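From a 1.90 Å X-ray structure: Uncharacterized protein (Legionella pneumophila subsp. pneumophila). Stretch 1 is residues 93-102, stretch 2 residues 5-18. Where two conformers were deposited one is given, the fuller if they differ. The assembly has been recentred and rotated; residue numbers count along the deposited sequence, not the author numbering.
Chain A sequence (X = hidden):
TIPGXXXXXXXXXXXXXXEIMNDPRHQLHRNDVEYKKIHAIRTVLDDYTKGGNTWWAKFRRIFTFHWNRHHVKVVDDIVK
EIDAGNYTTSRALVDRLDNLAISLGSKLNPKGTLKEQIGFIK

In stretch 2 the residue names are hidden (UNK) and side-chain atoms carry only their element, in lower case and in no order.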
# COMPACT_ATOMS: atom_id res chain seq x y z
N LEU A 93 -6.82 -6.99 -7.27
CA LEU A 93 -5.94 -6.80 -6.11
C LEU A 93 -4.86 -5.75 -6.38
O LEU A 93 -4.59 -4.87 -5.55
CB LEU A 93 -5.33 -8.13 -5.68
CG LEU A 93 -4.34 -8.13 -4.53
CD1 LEU A 93 -4.93 -7.37 -3.31
CD2 LEU A 93 -3.97 -9.57 -4.17
N VAL A 94 -4.20 -5.82 -7.55
CA VAL A 94 -3.23 -4.80 -7.80
C VAL A 94 -3.80 -3.41 -8.10
O VAL A 94 -3.15 -2.40 -7.82
CB VAL A 94 -2.15 -5.16 -8.84
CG1 VAL A 94 -1.50 -6.50 -8.51
CG2 VAL A 94 -2.71 -5.11 -10.21
N ASP A 95 -5.03 -3.32 -8.61
CA ASP A 95 -5.70 -2.00 -8.65
C ASP A 95 -5.92 -1.44 -7.26
O ASP A 95 -5.77 -0.24 -7.05
CB ASP A 95 -7.03 -2.04 -9.40
CG ASP A 95 -6.85 -2.14 -10.95
OD1 ASP A 95 -5.81 -1.69 -11.47
OD2 ASP A 95 -7.75 -2.65 -11.64
N ARG A 96 -6.32 -2.28 -6.32
CA ARG A 96 -6.49 -1.84 -4.94
C ARG A 96 -5.17 -1.28 -4.42
O ARG A 96 -5.15 -0.20 -3.84
CB ARG A 96 -7.00 -2.99 -4.05
CG ARG A 96 -7.08 -2.65 -2.56
CD ARG A 96 -8.34 -1.85 -2.16
NE ARG A 96 -8.49 -1.81 -0.70
CZ ARG A 96 -8.05 -0.86 0.15
NH1 ARG A 96 -7.47 0.28 -0.24
NH2 ARG A 96 -8.22 -1.05 1.45
N LEU A 97 -4.07 -2.00 -4.65
CA LEU A 97 -2.76 -1.57 -4.16
C LEU A 97 -2.34 -0.28 -4.83
O LEU A 97 -1.83 0.66 -4.19
CB LEU A 97 -1.71 -2.64 -4.34
CG LEU A 97 -1.93 -3.88 -3.50
CD1 LEU A 97 -1.14 -5.05 -4.05
CD2 LEU A 97 -1.53 -3.63 -2.04
N ASP A 98 -2.66 -0.19 -6.09
CA ASP A 98 -2.24 0.96 -6.89
C ASP A 98 -2.82 2.22 -6.31
O ASP A 98 -2.12 3.19 -6.10
CB ASP A 98 -2.76 0.80 -8.30
CG ASP A 98 -1.83 1.32 -9.33
OD1 ASP A 98 -0.87 2.03 -8.96
OD2 ASP A 98 -2.10 1.02 -10.53
N ASN A 99 -4.09 2.14 -5.93
CA ASN A 99 -4.89 3.30 -5.56
C ASN A 99 -5.06 3.53 -4.05
O ASN A 99 -5.94 4.30 -3.64
CB ASN A 99 -6.25 3.10 -6.21
CG ASN A 99 -6.16 3.22 -7.72
OD1 ASN A 99 -5.76 4.25 -8.22
ND2 ASN A 99 -6.52 2.19 -8.43
N LEU A 100 -4.25 2.87 -3.22
CA LEU A 100 -4.50 2.89 -1.79
C LEU A 100 -4.21 4.26 -1.19
O LEU A 100 -4.70 4.57 -0.11
CB LEU A 100 -3.76 1.77 -1.04
CG LEU A 100 -2.26 1.86 -0.91
CD1 LEU A 100 -1.86 2.85 0.17
CD2 LEU A 100 -1.68 0.49 -0.63
N ALA A 101 -3.46 5.10 -1.88
CA ALA A 101 -3.09 6.38 -1.29
C ALA A 101 -4.06 7.50 -1.63
O ALA A 101 -3.98 8.56 -1.07
CB ALA A 101 -1.67 6.77 -1.67
N ILE A 102 -5.00 7.27 -2.51
CA ILE A 102 -5.87 8.38 -2.89
C ILE A 102 -7.12 8.42 -2.05
O ILE A 102 -7.58 7.38 -1.51
CB ILE A 102 -6.21 8.31 -4.35
CG1 ILE A 102 -7.12 7.14 -4.63
CG2 ILE A 102 -4.92 8.23 -5.17
CD1 ILE A 102 -7.36 6.96 -6.10
N UNK A 5 5.40 13.16 1.60
CA UNK A 5 3.95 12.97 1.88
C UNK A 5 3.64 11.49 1.61
O UNK A 5 4.47 10.75 1.04
c UNK A 5 3.06 13.90 1.01
c UNK A 5 3.42 13.82 -0.47
n UNK A 5 4.03 14.88 -0.99
o UNK A 5 3.21 12.80 -1.12
N UNK A 6 2.45 11.09 2.02
CA UNK A 6 2.05 9.72 1.95
C UNK A 6 1.99 9.19 0.51
O UNK A 6 2.43 8.06 0.24
c UNK A 6 0.31 8.13 2.80
c UNK A 6 0.91 7.29 3.72
c UNK A 6 0.74 9.54 2.69
c UNK A 6 0.48 5.97 3.84
c UNK A 6 -0.68 7.64 2.00
c UNK A 6 -0.51 5.48 3.02
c UNK A 6 -1.10 6.32 2.11
N UNK A 7 1.50 9.99 -0.41
CA UNK A 7 1.44 9.54 -1.82
C UNK A 7 2.83 9.31 -2.39
O UNK A 7 3.05 8.38 -3.13
c UNK A 7 0.63 10.53 -2.68
N UNK A 8 3.79 10.16 -2.04
CA UNK A 8 5.18 9.98 -2.50
C UNK A 8 5.80 8.72 -1.90
O UNK A 8 6.51 7.99 -2.61
c UNK A 8 6.03 11.18 -2.17
N UNK A 9 5.51 8.44 -0.62
CA UNK A 9 5.96 7.14 -0.05
C UNK A 9 5.34 5.95 -0.85
O UNK A 9 6.01 4.97 -1.15
c UNK A 9 5.63 7.03 1.44
o UNK A 9 6.98 1.87 3.38
c UNK A 9 7.22 5.44 2.59
c UNK A 9 6.68 3.12 2.93
c UNK A 9 5.45 3.33 2.31
c UNK A 9 5.12 4.60 1.85
c UNK A 9 7.57 4.17 3.07
c UNK A 9 5.99 5.67 1.97
N UNK A 10 4.06 6.07 -1.18
CA UNK A 10 3.37 5.03 -1.91
C UNK A 10 3.92 4.83 -3.30
O UNK A 10 4.01 3.72 -3.74
c UNK A 10 1.84 5.24 -1.91
n UNK A 10 -0.06 2.89 -3.95
c UNK A 10 0.38 2.12 -2.97
n UNK A 10 1.07 2.86 -2.13
c UNK A 10 1.10 4.16 -2.59
c UNK A 10 0.38 4.16 -3.75
N UNK A 11 4.33 5.89 -3.97
CA UNK A 11 4.97 5.72 -5.29
C UNK A 11 6.28 4.91 -5.18
O UNK A 11 6.54 4.00 -5.96
c UNK A 11 5.24 7.06 -5.93
o UNK A 11 5.78 4.80 -8.52
c UNK A 11 5.10 5.75 -8.06
c UNK A 11 5.83 6.86 -7.30
o UNK A 11 3.83 5.81 -8.15
N UNK A 12 7.10 5.21 -4.18
CA UNK A 12 8.33 4.43 -3.94
C UNK A 12 7.96 3.00 -3.66
O UNK A 12 8.58 2.05 -4.19
c UNK A 12 9.14 4.95 -2.74
c UNK A 12 9.81 6.30 -2.77
c UNK A 12 10.70 6.35 -1.54
c UNK A 12 10.60 6.55 -4.08
N UNK A 13 6.94 2.81 -2.82
CA UNK A 13 6.50 1.47 -2.47
C UNK A 13 6.03 0.69 -3.71
O UNK A 13 6.30 -0.53 -3.84
c UNK A 13 3.14 -0.48 -2.75
c UNK A 13 2.98 -2.83 -1.20
c UNK A 13 2.28 -1.50 -3.08
n UNK A 13 4.72 -1.71 0.19
c UNK A 13 3.95 -0.64 -1.62
c UNK A 13 5.39 -0.52 0.12
c UNK A 13 3.85 -1.81 -0.86
c UNK A 13 2.20 -2.65 -2.32
c UNK A 13 5.41 1.51 -1.42
c UNK A 13 4.97 0.18 -0.99
N UNK A 14 5.32 1.37 -4.60
CA UNK A 14 4.81 0.74 -5.80
C UNK A 14 5.95 0.21 -6.68
O UNK A 14 5.86 -0.89 -7.23
n UNK A 14 1.49 2.56 -10.25
n UNK A 14 3.13 4.15 -10.11
c UNK A 14 2.49 1.79 -6.20
c UNK A 14 2.33 3.27 -9.53
c UNK A 14 1.64 2.24 -7.39
c UNK A 14 3.96 1.73 -6.59
n UNK A 14 2.40 3.16 -8.20
N UNK A 15 7.00 1.01 -6.84
CA UNK A 15 8.15 0.64 -7.64
C UNK A 15 8.86 -0.56 -7.06
O UNK A 15 9.23 -1.48 -7.80
o UNK A 15 8.62 4.20 -8.03
c UNK A 15 9.08 1.83 -7.81
c UNK A 15 8.36 3.04 -8.40
n UNK A 15 7.40 2.77 -9.30
N UNK A 16 8.95 -0.62 -5.72
CA UNK A 16 9.52 -1.77 -5.03
C UNK A 16 8.65 -3.01 -5.28
O UNK A 16 9.13 -4.10 -5.57
c UNK A 16 9.65 -1.50 -3.51
N UNK A 17 7.36 -2.83 -5.12
CA UNK A 17 6.47 -3.92 -5.14
C UNK A 17 6.48 -4.54 -6.51
O UNK A 17 6.49 -5.79 -6.60
c UNK A 17 2.12 -6.51 -5.25
c UNK A 17 3.94 -5.58 -4.04
c UNK A 17 5.04 -3.47 -4.80
c UNK A 17 2.17 -5.45 -6.14
c UNK A 17 3.11 -4.46 -6.00
c UNK A 17 4.02 -4.52 -4.96
c UNK A 17 3.00 -6.57 -4.19
N UNK A 18 6.46 -3.74 -7.57
CA UNK A 18 6.49 -4.36 -8.89
C UNK A 18 7.82 -5.08 -9.15
O UNK A 18 7.84 -6.12 -9.83
o UNK A 18 8.23 -3.56 -11.92
c UNK A 18 6.15 -3.40 -10.03
c UNK A 18 7.12 -2.27 -10.26
n UNK A 18 9.39 -1.95 -10.90
c UNK A 18 8.29 -2.64 -11.11

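Position 5 has two side-chain carbons, the second bearing one oxygen and one nitrogen. It does not touch stretch 1. That is Asn 5. It sits just before the helix and caps it: OD1 of Asn 5 accepts from the backbone N of position 8 at 2.9 Å.

Position 6 has one carbon leading to a six-carbon ring with no heteroatom. It lies against Leu 100 and Ala 101. This is Phe 6; its CE2 is 3.8 Å from CB of Ala 101.

Position 7 has one side-chain carbon. Its backbone lies beside Ala 101. It is Ala 7, and its CA lies 4.2 Å from CB of Ala 101.

Position 8 has one side-chain carbon and does not touch stretch 1. It is Ala 8.

Position 9 has one carbon, then a six-carbon ring bearing an oxygen. It does not touch stretch 1. It is Tyr 9.

Position 10 has one carbon, then a five-membered ring of three carbons and two nitrogens. One nitrogen reaches the carbonyl oxygens of Leu 97 and Asp 98. The residue is His 10. Its NE2 donates to O of Asp 98 at 3.0 Å. CD1 of Leu 100 lies over one face of the ring, a CH-pi contact.

Position 11 has three carbons, the third carrying two oxygens. It makes no contact with stretch 1. It is Glu 11.

Position 12 has four carbons, forked at the second, far from stretch 1. It is Leu 12.

Position 13 has one carbon and a fused ring pair of eight carbons and one nitrogen. The ring system touches Leu 97. It is Trp 13; its CH2 is 3.9 Å from CD2 of Leu 97.

Position 14 has three carbons, a nitrogen, then a carbon with two more nitrogens. A terminal nitrogen meets Asp 98. This is Arg 14. Its NH1 forms a salt bridge with OD1 of Asp 98 at 2.7 Å. Its NH2 also pairs with OE2 of Glu 11 at 2.7 Å.

Position 15 has two carbons, then one oxygen and one nitrogen, out of reach of stretch 1: Asn 15.

Position 16 has one carbon, buried, but out of reach of stretch 1. It is Ala 16.

Position 17 has one carbon and a plain six-carbon ring near Val 94 and Leu 97. It is Phe 17; its CZ is 3.8 Å from CD1 of Leu 97.

Position 18 has three carbons, the third with one oxygen and one nitrogen, out of reach of stretch 1: Gln 18.

The helices run roughly antiparallel, at 148°. Leu 97, Leu 100 and Ala 101 pack on aromatic side chains. His 10 donates to the backbone carbonyl of Asp 98, and the Asp 98 to Arg 14 bridge adds a charged link.

Stretch 2, residues 5-18: NFAAYHELWRNAFQ
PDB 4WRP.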